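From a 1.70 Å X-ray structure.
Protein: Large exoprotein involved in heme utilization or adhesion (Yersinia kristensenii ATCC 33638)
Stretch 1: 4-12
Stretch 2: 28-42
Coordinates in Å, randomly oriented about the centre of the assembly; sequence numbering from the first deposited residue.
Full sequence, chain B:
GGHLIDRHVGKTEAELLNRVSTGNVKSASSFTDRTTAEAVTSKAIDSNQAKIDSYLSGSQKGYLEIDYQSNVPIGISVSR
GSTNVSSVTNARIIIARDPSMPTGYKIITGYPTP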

# COMPACT_ATOMS: atom_id res chain seq x y z
N LEU B 4 6.34 2.66 -12.28
CA LEU B 4 5.84 3.54 -11.22
C LEU B 4 6.81 3.76 -10.08
O LEU B 4 6.73 4.77 -9.39
CB LEU B 4 4.49 3.08 -10.68
CG LEU B 4 3.36 3.10 -11.74
CD1 LEU B 4 2.09 2.59 -11.14
CD2 LEU B 4 3.13 4.46 -12.34
N ILE B 5 7.75 2.87 -9.90
CA ILE B 5 8.78 3.11 -8.88
C ILE B 5 9.48 4.44 -9.15
O ILE B 5 9.96 5.08 -8.24
CB ILE B 5 9.80 1.95 -8.79
CG1 ILE B 5 10.66 2.05 -7.53
CG2 ILE B 5 10.69 1.88 -10.03
CD1 ILE B 5 11.07 0.71 -7.00
N ASP B 6 9.50 4.89 -10.42
CA ASP B 6 10.21 6.13 -10.74
C ASP B 6 9.53 7.36 -10.19
O ASP B 6 10.17 8.44 -10.08
CB ASP B 6 10.43 6.25 -12.26
CG ASP B 6 11.35 5.16 -12.81
OD1 ASP B 6 12.21 4.66 -12.05
OD2 ASP B 6 11.22 4.79 -14.00
N ARG B 7 8.25 7.22 -9.81
CA ARG B 7 7.53 8.29 -9.09
C ARG B 7 8.09 8.47 -7.66
O ARG B 7 7.71 9.42 -6.95
CB ARG B 7 6.03 7.97 -9.01
CG ARG B 7 5.38 8.00 -10.37
CD ARG B 7 4.01 7.36 -10.38
NE ARG B 7 3.27 7.61 -9.17
CZ ARG B 7 2.78 8.79 -8.78
NH1 ARG B 7 2.96 9.87 -9.51
NH2 ARG B 7 2.11 8.87 -7.63
N HIS B 8 8.98 7.57 -7.25
CA HIS B 8 9.51 7.49 -5.87
C HIS B 8 11.03 7.37 -5.86
O HIS B 8 11.62 6.76 -4.95
CB HIS B 8 8.89 6.31 -5.13
CG HIS B 8 7.40 6.31 -5.21
ND1 HIS B 8 6.62 7.10 -4.40
CD2 HIS B 8 6.55 5.68 -6.05
CE1 HIS B 8 5.35 6.93 -4.71
NE2 HIS B 8 5.28 6.10 -5.73
N VAL B 9 11.66 7.94 -6.88
CA VAL B 9 13.14 8.04 -6.91
C VAL B 9 13.59 9.48 -7.15
O VAL B 9 13.26 10.10 -8.18
CB VAL B 9 13.82 7.12 -7.97
CG1 VAL B 9 15.34 7.25 -7.89
CG2 VAL B 9 13.42 5.67 -7.78
N GLY B 10 14.32 10.00 -6.18
CA GLY B 10 14.94 11.31 -6.29
C GLY B 10 14.02 12.50 -6.33
O GLY B 10 14.42 13.57 -6.80
N LYS B 11 12.80 12.33 -5.84
CA LYS B 11 11.81 13.40 -5.81
C LYS B 11 12.24 14.51 -4.86
O LYS B 11 12.90 14.26 -3.83
CB LYS B 11 10.44 12.86 -5.39
CG LYS B 11 9.85 11.83 -6.33
CD LYS B 11 9.54 12.48 -7.68
CE LYS B 11 10.17 11.70 -8.78
NZ LYS B 11 9.93 12.29 -10.13
N THR B 12 11.86 15.73 -5.20
CA THR B 12 12.13 16.88 -4.37
C THR B 12 11.12 16.95 -3.26
O THR B 12 9.98 16.41 -3.35
CB THR B 12 12.01 18.21 -5.15
OG1 THR B 12 10.67 18.35 -5.65
CG2 THR B 12 12.98 18.28 -6.32
N ALA B 28 3.73 10.68 1.37
CA ALA B 28 4.40 10.44 0.11
C ALA B 28 5.88 10.29 0.39
O ALA B 28 6.46 11.06 1.16
CB ALA B 28 4.14 11.59 -0.82
N SER B 29 6.52 9.37 -0.29
CA SER B 29 7.92 9.12 -0.04
C SER B 29 8.71 8.84 -1.32
O SER B 29 8.13 8.55 -2.39
CB SER B 29 8.03 7.94 0.92
OG SER B 29 7.52 6.75 0.31
N SER B 30 10.03 8.89 -1.19
CA SER B 30 10.94 8.76 -2.32
C SER B 30 12.29 8.23 -1.83
O SER B 30 12.81 8.71 -0.81
CB SER B 30 11.15 10.11 -2.99
OG SER B 30 12.09 10.01 -4.04
N PHE B 31 12.86 7.28 -2.58
CA PHE B 31 14.24 6.84 -2.38
C PHE B 31 15.17 7.99 -2.72
O PHE B 31 14.87 8.83 -3.56
CB PHE B 31 14.59 5.65 -3.27
CG PHE B 31 13.83 4.41 -2.95
CD1 PHE B 31 14.11 3.68 -1.79
CD2 PHE B 31 12.80 3.98 -3.78
CE1 PHE B 31 13.42 2.53 -1.51
CE2 PHE B 31 12.12 2.84 -3.50
CZ PHE B 31 12.42 2.12 -2.34
N THR B 32 16.30 8.03 -2.05
CA THR B 32 17.29 9.10 -2.24
C THR B 32 17.72 9.23 -3.70
O THR B 32 17.86 10.31 -4.22
CB THR B 32 18.51 8.80 -1.41
OG1 THR B 32 18.10 8.69 -0.05
CG2 THR B 32 19.55 9.94 -1.51
N ASP B 33 17.99 8.09 -4.32
CA ASP B 33 18.52 8.08 -5.69
C ASP B 33 18.37 6.72 -6.29
O ASP B 33 17.95 5.80 -5.62
CB ASP B 33 20.00 8.51 -5.72
CG ASP B 33 20.86 7.83 -4.67
OD1 ASP B 33 20.81 6.59 -4.55
OD2 ASP B 33 21.62 8.55 -3.98
N ARG B 34 18.72 6.60 -7.57
CA ARG B 34 18.56 5.33 -8.30
C ARG B 34 19.40 4.21 -7.72
O ARG B 34 18.94 3.08 -7.59
CB ARG B 34 18.85 5.53 -9.81
CG ARG B 34 18.34 4.38 -10.68
CD ARG B 34 18.36 4.72 -12.18
NE ARG B 34 17.12 4.27 -12.85
CZ ARG B 34 16.88 4.33 -14.16
NH1 ARG B 34 17.81 4.80 -15.01
NH2 ARG B 34 15.72 3.91 -14.64
N THR B 35 20.63 4.49 -7.33
CA THR B 35 21.47 3.45 -6.77
C THR B 35 20.85 2.86 -5.51
O THR B 35 20.87 1.64 -5.31
CB THR B 35 22.88 4.00 -6.46
OG1 THR B 35 23.47 4.35 -7.70
CG2 THR B 35 23.76 2.98 -5.78
N THR B 36 20.28 3.71 -4.68
CA THR B 36 19.61 3.27 -3.47
C THR B 36 18.34 2.48 -3.78
O THR B 36 18.11 1.44 -3.19
CB THR B 36 19.28 4.49 -2.59
OG1 THR B 36 20.49 5.22 -2.32
CG2 THR B 36 18.64 4.06 -1.30
N ALA B 37 17.52 2.98 -4.71
CA ALA B 37 16.29 2.28 -5.06
C ALA B 37 16.60 0.90 -5.57
O ALA B 37 15.91 -0.07 -5.25
CB ALA B 37 15.53 3.05 -6.09
N GLU B 38 17.63 0.81 -6.41
CA GLU B 38 18.02 -0.48 -6.97
C GLU B 38 18.55 -1.43 -5.89
O GLU B 38 18.21 -2.61 -5.89
CB GLU B 38 19.04 -0.29 -8.11
CG GLU B 38 18.38 0.14 -9.42
CD GLU B 38 19.35 0.45 -10.55
OE1 GLU B 38 20.54 0.03 -10.50
OE2 GLU B 38 18.92 1.11 -11.51
N ALA B 39 19.38 -0.91 -5.00
CA ALA B 39 19.98 -1.72 -3.93
C ALA B 39 18.91 -2.27 -2.98
O ALA B 39 18.94 -3.44 -2.61
CB ALA B 39 21.03 -0.91 -3.13
N VAL B 40 17.96 -1.41 -2.60
CA VAL B 40 16.86 -1.80 -1.73
C VAL B 40 15.97 -2.82 -2.42
O VAL B 40 15.61 -3.83 -1.81
CB VAL B 40 16.04 -0.57 -1.30
CG1 VAL B 40 14.74 -0.97 -0.62
CG2 VAL B 40 16.87 0.32 -0.36
N THR B 41 15.62 -2.57 -3.68
CA THR B 41 14.79 -3.50 -4.43
C THR B 41 15.42 -4.88 -4.47
O THR B 41 14.74 -5.89 -4.16
CB THR B 41 14.54 -3.03 -5.88
OG1 THR B 41 13.80 -1.80 -5.87
CG2 THR B 41 13.76 -4.07 -6.64
N SER B 42 16.71 -4.94 -4.81
CA SER B 42 17.41 -6.24 -4.85
C SER B 42 17.46 -6.93 -3.49
O SER B 42 17.21 -8.11 -3.41
CB SER B 42 18.83 -6.12 -5.40
OG SER B 42 18.80 -5.50 -6.68
O HOH W 1 13.95 11.83 -2.96

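The two stretches bury 487 Å² between them, and the contact is built around a single β-bridge. Val 9 pairs with Phe 31: Phe 31 N donates to His 8 O (2.7 Å) and Gly 10 N donates to Phe 31 O (2.9 Å), so both polar backbone atoms of Phe 31 are used. The His 8 ring extends this pairing. With chi1 in the m well, its edge meets the strand, and His 8 ND1 donates to Ser 29 O at 2.9 Å, while its other nitrogen is bonded elsewhere in the structure.

Val 9 is the bump of stretch 1. Although its CA-to-CB bond points away from the other stretch, the two methyls settle at the start of the helix: Val 9 CG1 lies 3.5 Å from Arg 34 N and from Asp 33 C, and Val 9 CG2 lies 3.8 Å from Ala 37 CB. Ala 37 points toward stretch 1 with just one methyl, which leaves room for the branched valine. Val 9 CG2 also comes within 4.4 Å of Phe 31 CD2. From further along, Ile 5 reaches in with its tip, Ile 5 CD1 lying 4.2 Å from Phe 31 CE2 and 3.9 Å from Thr 41 OG1. Thr 41 OG1 donates to Ala 37 O (2.8 Å), so its polarity is satisfied within the helix.

Ser 30 is small enough for the backbone of stretch 1 to pass close by, with Ser 30 CA 3.4 Å from His 8 O. Its hydroxyl oxygen, Ser 30 OG, lies 3.5 Å from Val 9 C and is hydrogen-bonded to a water whose O is 2.8 Å from Ser 30 OG; the O of the same water donates to Lys 11 O (2.8 Å), bridging the stretches. Gly 10 turns the chain here with a positive phi, which favours glycine, and Gly 10 CA approaches Thr 32 O at 3.7 Å.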